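PDB 3PZ6: leucyl-tRNA synthetase from Giardia intestinalis, which probably charges tRNA(Leu) with leucine at the expense of ATP, and is represented here by its isolated CP1 editing domain, a deacylase module. Local coordinates for residues I234-S238 / A239-C243. The protein carries 2 engineered substitutions. Numbering follows the deposited sequence.
Sequences IGTLS and AVRLC
The carbonyl of L237 receives the amide of R241, N to O 2.7 Å with an N-H···O angle of 171°, and the next rung follows one residue on, L242 N to S238 O at 2.9 Å. Two successive i+4 bonds of this straightness define the first turn of helix 238-245, with L237 as its N-cap residue. Within the lead-in, a weak bond runs from S238 OG to G235 O at 3.2 Å; OG lies beside its own backbone N (chi1 -73°), turned back toward the loop. G235 has a positive phi of 127°, a conformation suited to glycine, and with I234 it faces I231 in a classic beta bulge. R241 reaches along the loop, its chain extended from CG to NE, which brings CD to 3.4 Å from I234 O. L237 N lies at the guanidinium edge, near its plane, without a bond, while I234 O, G235 CA and T236 N are oblique. Apolar contacts lie on two flanks. L237 CB meets V240 CB at 3.8 Å, and V240 also touches Y195 of helix 192-202, whereas I234 CG2 approaches L242 CD2 more loosely, at 4.4 Å, both side chains also touching helix 254-271.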
loop_
_atom_site.group_PDB
_atom_site.type_symbol
_atom_site.label_atom_id
_atom_site.label_comp_id
_atom_site.label_asym_id
_atom_site.label_seq_id
_atom_site.Cartn_x
_atom_site.Cartn_y
_atom_site.Cartn_z
ATOM N N ILE A 234 -1.557 -26.272 -4.853
ATOM C CA ILE A 234 -1.078 -25.203 -5.737
ATOM C C ILE A 234 0.341 -24.770 -5.365
ATOM O O ILE A 234 1.256 -24.892 -6.184
ATOM C CB ILE A 234 -2.033 -23.985 -5.796
ATOM C CG1 ILE A 234 -3.434 -24.409 -6.252
ATOM C CG2 ILE A 234 -1.497 -22.945 -6.760
ATOM C CD1 ILE A 234 -4.527 -23.355 -6.036
ATOM N N GLY A 235 0.519 -24.279 -4.137
ATOM C CA GLY A 235 1.829 -23.858 -3.642
ATOM C C GLY A 235 1.868 -22.449 -3.071
ATOM O O GLY A 235 0.842 -21.933 -2.611
ATOM N N THR A 236 3.043 -21.815 -3.108
ATOM C CA THR A 236 3.209 -20.515 -2.455
ATOM C C THR A 236 2.909 -19.251 -3.254
ATOM O O THR A 236 2.321 -18.322 -2.704
ATOM C CB THR A 236 4.549 -20.347 -1.699
ATOM O OG1 THR A 236 5.622 -21.002 -2.396
ATOM C CG2 THR A 236 4.411 -20.884 -0.275
ATOM N N LEU A 237 3.297 -19.164 -4.515
ATOM C CA LEU A 237 2.957 -17.935 -5.262
ATOM C C LEU A 237 1.744 -18.187 -6.148
ATOM O O LEU A 237 1.823 -18.099 -7.375
ATOM C CB LEU A 237 4.142 -17.405 -6.082
ATOM C CG LEU A 237 5.443 -16.943 -5.414
ATOM C CD1 LEU A 237 6.326 -16.297 -6.470
ATOM C CD2 LEU A 237 5.239 -15.969 -4.275
ATOM N N SER A 238 0.619 -18.495 -5.511
ATOM C CA SER A 238 -0.551 -19.023 -6.216
ATOM C C SER A 238 -1.077 -18.156 -7.340
ATOM O O SER A 238 -1.329 -18.659 -8.430
ATOM C CB SER A 238 -1.663 -19.349 -5.233
ATOM O OG SER A 238 -1.296 -20.511 -4.514
ATOM N N ALA A 239 -1.227 -16.861 -7.082
ATOM C CA ALA A 239 -1.685 -15.933 -8.102
ATOM C C ALA A 239 -0.712 -15.923 -9.279
ATOM O O ALA A 239 -1.133 -15.888 -10.432
ATOM C CB ALA A 239 -1.866 -14.528 -7.527
ATOM N N VAL A 240 0.583 -15.987 -8.972
ATOM C CA VAL A 240 1.634 -16.059 -9.984
ATOM C C VAL A 240 1.541 -17.375 -10.771
ATOM O O VAL A 240 1.396 -17.347 -11.989
ATOM C CB VAL A 240 3.047 -15.869 -9.351
ATOM C CG1 VAL A 240 4.133 -15.891 -10.406
ATOM C CG2 VAL A 240 3.105 -14.572 -8.568
ATOM N N ARG A 241 1.599 -18.511 -10.071
ATOM C CA ARG A 241 1.521 -19.847 -10.696
ATOM C C ARG A 241 0.311 -20.025 -11.615
ATOM O O ARG A 241 0.444 -20.497 -12.742
ATOM C CB ARG A 241 1.509 -20.960 -9.642
ATOM C CG ARG A 241 2.833 -21.198 -8.944
ATOM C CD ARG A 241 2.669 -22.256 -7.866
ATOM N NE ARG A 241 3.769 -22.245 -6.904
ATOM C CZ ARG A 241 4.872 -22.977 -7.011
ATOM N NH1 ARG A 241 5.034 -23.793 -8.043
ATOM N NH2 ARG A 241 5.813 -22.893 -6.082
ATOM N N LEU A 242 -0.869 -19.658 -11.126
ATOM C CA LEU A 242 -2.074 -19.760 -11.936
ATOM C C LEU A 242 -2.051 -18.780 -13.101
ATOM O O LEU A 242 -2.432 -19.134 -14.207
ATOM C CB LEU A 242 -3.334 -19.581 -11.085
ATOM C CG LEU A 242 -3.641 -20.639 -10.015
ATOM C CD1 LEU A 242 -5.039 -20.432 -9.469
ATOM C CD2 LEU A 242 -3.485 -22.071 -10.531
ATOM N N CYS A 243 -1.581 -17.558 -12.861
ATOM C CA CYS A 243 -1.465 -16.566 -13.926
ATOM C C CYS A 243 -0.485 -16.979 -15.020
ATOM O O CYS A 243 -0.745 -16.736 -16.197
ATOM C CB CYS A 243 -1.074 -15.196 -13.370
ATOM S SG CYS A 243 -2.437 -14.259 -12.652
#